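Local coordinates for penicillin binding protein 2X (Streptococcus thermophilus, PDB 5U47) that probably cross-links the peptides of adjacent glycan strands in cell wall peptidoglycan during septum formation, as a penicillin-binding transpeptidase, at residues N321-K324 against E329-D332; T508-D513 against G517-G522. The protein carries 1 engineered substitution. All coordinates share one frame; numbering follows the deposited sequence.

Interaction 1 (N321-K324 against E329-D332)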
# COMPACT_ATOMS: atom_id res chain seq x y z
N ASN A 321 -25.60 26.10 -22.62
CA ASN A 321 -25.71 25.23 -23.79
C ASN A 321 -24.72 24.09 -23.75
O ASN A 321 -24.64 23.31 -24.70
CB ASN A 321 -25.49 26.06 -25.06
CG ASN A 321 -26.59 27.07 -25.30
OD1 ASN A 321 -26.33 28.20 -25.68
ND2 ASN A 321 -27.83 26.66 -25.07
N GLY A 322 -24.00 23.96 -22.64
CA GLY A 322 -22.98 22.94 -22.54
C GLY A 322 -21.86 23.25 -23.52
O GLY A 322 -21.71 24.39 -23.95
N ILE A 323 -21.11 22.23 -23.88
CA ILE A 323 -20.02 22.38 -24.82
C ILE A 323 -19.89 21.07 -25.58
O ILE A 323 -20.04 19.99 -25.01
CB ILE A 323 -18.69 22.79 -24.13
CG1 ILE A 323 -17.62 23.08 -25.19
CG2 ILE A 323 -18.20 21.74 -23.15
CD1 ILE A 323 -16.38 23.74 -24.63
N LYS A 324 -19.62 21.18 -26.88
CA LYS A 324 -19.56 20.02 -27.74
C LYS A 324 -18.12 19.73 -28.17
O LYS A 324 -17.41 20.62 -28.60
CB LYS A 324 -20.44 20.27 -28.97
CG LYS A 324 -21.14 19.04 -29.50
CD LYS A 324 -22.02 19.40 -30.70
CE LYS A 324 -23.08 18.34 -30.98
NZ LYS A 324 -22.52 16.96 -31.06
N GLU A 329 -21.65 15.61 -26.30
CA GLU A 329 -22.20 16.79 -25.60
C GLU A 329 -21.80 16.76 -24.13
O GLU A 329 -22.06 15.79 -23.44
CB GLU A 329 -23.73 16.76 -25.71
CG GLU A 329 -24.47 18.00 -25.18
CD GLU A 329 -24.44 19.20 -26.13
OE1 GLU A 329 -23.98 19.07 -27.29
OE2 GLU A 329 -24.90 20.28 -25.70
N ILE A 330 -21.18 17.84 -23.65
CA ILE A 330 -20.76 17.95 -22.25
C ILE A 330 -21.62 19.00 -21.55
O ILE A 330 -21.78 20.11 -22.04
CB ILE A 330 -19.26 18.31 -22.14
CG1 ILE A 330 -18.42 17.16 -22.71
CG2 ILE A 330 -18.87 18.61 -20.69
CD1 ILE A 330 -16.93 17.45 -22.85
N ASN A 331 -22.16 18.64 -20.39
CA ASN A 331 -23.02 19.53 -19.61
C ASN A 331 -22.69 19.50 -18.12
O ASN A 331 -22.06 18.56 -17.64
CB ASN A 331 -24.48 19.12 -19.82
CG ASN A 331 -24.99 19.46 -21.21
OD1 ASN A 331 -25.20 20.63 -21.55
ND2 ASN A 331 -25.23 18.44 -22.01
N ASP A 332 -23.11 20.53 -17.40
CA ASP A 332 -22.89 20.60 -15.96
C ASP A 332 -23.94 19.78 -15.20
O ASP A 332 -25.02 19.50 -15.71
CB ASP A 332 -22.84 22.05 -15.47
CG ASP A 332 -21.53 22.76 -15.88
OD1 ASP A 332 -20.64 22.09 -16.44
OD2 ASP A 332 -21.39 23.97 -15.61
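Ile330 N donates to Ile323 O over 2.8 Å, the shorter of two hydrogen bonds that zip up a small antiparallel beta hairpin made of strands 323-325 and 328-330. Its companion runs from Ile323 N to Ile330 O at 2.9 Å with an N-H...O angle of 154°, so the two isoleucines form a hydrogen-bonded pair. Their side chains lie side by side on one face of the hairpin, where Ile323 CG2 meets Ile330 CB at 3.7 Å. Both isoleucines also rest on Thr360 of helix 356-366, which packs against this apolar face. The other face carries charge. Lys324 and Glu329, a non-hydrogen-bonded pair, cross at about a right angle; the glutamate chain bends at chi2 (78°), bringing its carboxylate back toward the lysine, with Lys324 CG 3.6 Å from Glu329 OE1. The amine stops short of a salt bridge, leaving at most a loose electrostatic attraction. Beyond the strands, Asp332 ties the end of the hairpin to the fold through Ser355, Val357 and Asn319. At the open end Gly322, with positive phi (66°), has no side chain, and its CA sits 3.1 Å from Ile330 O, where a CB would run into that carbonyl and Asn331 OD1.

Interaction 2 (T508-D513 against G517-G522)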
# COMPACT_ATOMS: atom_id res chain seq x y z
N THR A 508 -17.67 13.45 -8.47
CA THR A 508 -18.70 12.51 -8.82
C THR A 508 -18.12 11.97 -10.11
O THR A 508 -17.43 12.70 -10.84
CB THR A 508 -20.07 13.15 -9.09
OG1 THR A 508 -19.97 14.10 -10.15
CG2 THR A 508 -20.59 13.84 -7.83
N ALA A 509 -18.36 10.69 -10.37
CA ALA A 509 -17.89 10.08 -11.59
C ALA A 509 -18.95 9.12 -12.05
O ALA A 509 -19.58 8.39 -11.25
CB ALA A 509 -16.55 9.37 -11.38
N GLN A 510 -19.13 9.12 -13.36
CA GLN A 510 -20.06 8.23 -14.00
C GLN A 510 -19.37 6.86 -13.94
O GLN A 510 -18.14 6.76 -14.06
CB GLN A 510 -20.25 8.69 -15.46
CG GLN A 510 -21.68 8.73 -15.92
CD GLN A 510 -22.45 9.90 -15.32
OE1 GLN A 510 -21.88 10.77 -14.65
NE2 GLN A 510 -23.77 9.93 -15.57
N VAL A 511 -20.15 5.80 -13.72
CA VAL A 511 -19.60 4.45 -13.64
C VAL A 511 -20.02 3.63 -14.86
O VAL A 511 -21.19 3.66 -15.24
CB VAL A 511 -20.06 3.72 -12.37
CG1 VAL A 511 -19.56 2.28 -12.36
CG2 VAL A 511 -19.56 4.46 -11.13
N PRO A 512 -19.05 2.92 -15.49
CA PRO A 512 -19.38 2.07 -16.64
C PRO A 512 -20.17 0.83 -16.25
O PRO A 512 -19.98 0.29 -15.15
CB PRO A 512 -18.01 1.65 -17.19
CG PRO A 512 -17.07 2.67 -16.68
CD PRO A 512 -17.59 3.02 -15.32
N ASP A 513 -21.03 0.39 -17.15
CA ASP A 513 -21.87 -0.79 -16.96
C ASP A 513 -21.26 -1.89 -17.82
O ASP A 513 -20.87 -1.63 -18.97
CB ASP A 513 -23.31 -0.46 -17.40
CG ASP A 513 -24.35 -1.43 -16.85
OD1 ASP A 513 -24.00 -2.52 -16.36
OD2 ASP A 513 -25.55 -1.07 -16.90
N GLY A 517 -21.77 -1.50 -21.57
CA GLY A 517 -20.47 -0.88 -21.85
C GLY A 517 -20.47 0.59 -21.45
O GLY A 517 -19.52 1.07 -20.83
N THR A 518 -21.55 1.29 -21.81
CA THR A 518 -21.73 2.71 -21.48
C THR A 518 -22.03 2.92 -19.99
O THR A 518 -22.25 1.97 -19.24
CB THR A 518 -22.86 3.33 -22.32
OG1 THR A 518 -24.05 2.55 -22.16
CG2 THR A 518 -22.48 3.38 -23.81
N TYR A 519 -22.06 4.19 -19.58
CA TYR A 519 -22.28 4.55 -18.19
C TYR A 519 -23.68 4.19 -17.65
O TYR A 519 -24.67 4.24 -18.38
CB TYR A 519 -22.05 6.05 -18.00
CG TYR A 519 -20.65 6.51 -18.36
CD1 TYR A 519 -19.54 6.00 -17.70
CD2 TYR A 519 -20.44 7.47 -19.34
CE1 TYR A 519 -18.26 6.41 -18.01
CE2 TYR A 519 -19.16 7.89 -19.66
CZ TYR A 519 -18.07 7.36 -18.99
OH TYR A 519 -16.79 7.75 -19.28
N LYS A 520 -23.73 3.81 -16.37
CA LYS A 520 -25.00 3.50 -15.70
C LYS A 520 -25.78 4.80 -15.51
O LYS A 520 -25.19 5.87 -15.32
CB LYS A 520 -24.76 2.84 -14.34
CG LYS A 520 -24.08 1.49 -14.40
CD LYS A 520 -23.85 0.95 -13.00
CE LYS A 520 -23.14 -0.38 -12.99
NZ LYS A 520 -22.84 -0.83 -11.61
N VAL A 521 -27.10 4.70 -15.54
CA VAL A 521 -27.98 5.87 -15.43
C VAL A 521 -28.75 6.02 -14.11
O VAL A 521 -29.31 7.08 -13.85
CB VAL A 521 -28.97 5.92 -16.62
CG1 VAL A 521 -28.23 6.26 -17.91
CG2 VAL A 521 -29.74 4.61 -16.77
N GLY A 522 -28.76 4.98 -13.27
CA GLY A 522 -29.50 5.03 -12.01
C GLY A 522 -29.12 6.18 -11.08
O GLY A 522 -28.02 6.73 -11.18
O HOH W 1 -22.83 6.31 -13.79
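Gln510 lays its CB over one face of the Tyr519 ring, 3.8 Å from the centroid, in a CH-pi contact, while Gln510 CG reaches Tyr519 CB at 3.4 Å. CB and CG do the touching, and the Gln510 amide plane stands 79° from the ring plane. At the ring edge, in plane, sits Val511 C, and Pro512 runs alongside the tyrosine. Beneath these side chains the backbones hold the turn after strand 503-510 closed: Lys520 N gives a nearly straight bond to Val511 O (2.8 Å), and Asp513 N reaches Thr518 O at 2.9 Å from above the carbonyl plane. A weak bond (N-H...O 124°) from Gly517 N to Asp513 O closes the tip. One water bridges the two arms, accepting from Val511 N and donating to Lys520 O. Asp513 CB packs on Lys520 CG at 3.7 Å; with Asp513 CG anti to its own N (chi1 -161°), the carboxylate lies across the lysine chain, Asp513 OD1 staying 5.2 Å from Lys520 NZ. Farther out, Glu292 takes the tyrosine hydroxyl and Glu549 forms a salt bridge with the lysine amine. The loop is therefore gripped mainly through its backbone, while the polar ends of Tyr519 and Lys520 join it to the surrounding domain.

Overall arrangement
Two turns of one transpeptidase domain illustrate how a chain can fold back on itself. Both are surface contacts: Ile330 is the buried touching residue of interaction 1, and interaction 2 has none. They follow one another in sequence, centres about 17 Å and nearest atoms about 8 Å apart. Interaction 1 is a regular two-stranded hairpin with an apolar face set on a helix; interaction 2, an irregular turn leaving an outermost strand of the five-stranded sheet, combines a few backbone hydrogen bonds, one of them weak, with a CH-pi contact and a bridging water, burying 452 Å² against 285 Å². Strand 503-510 carries a lysine in a Lys-Ser-Gly sequence that fits the K(T/S)G motif of penicillin-binding proteins, probably part of the active site.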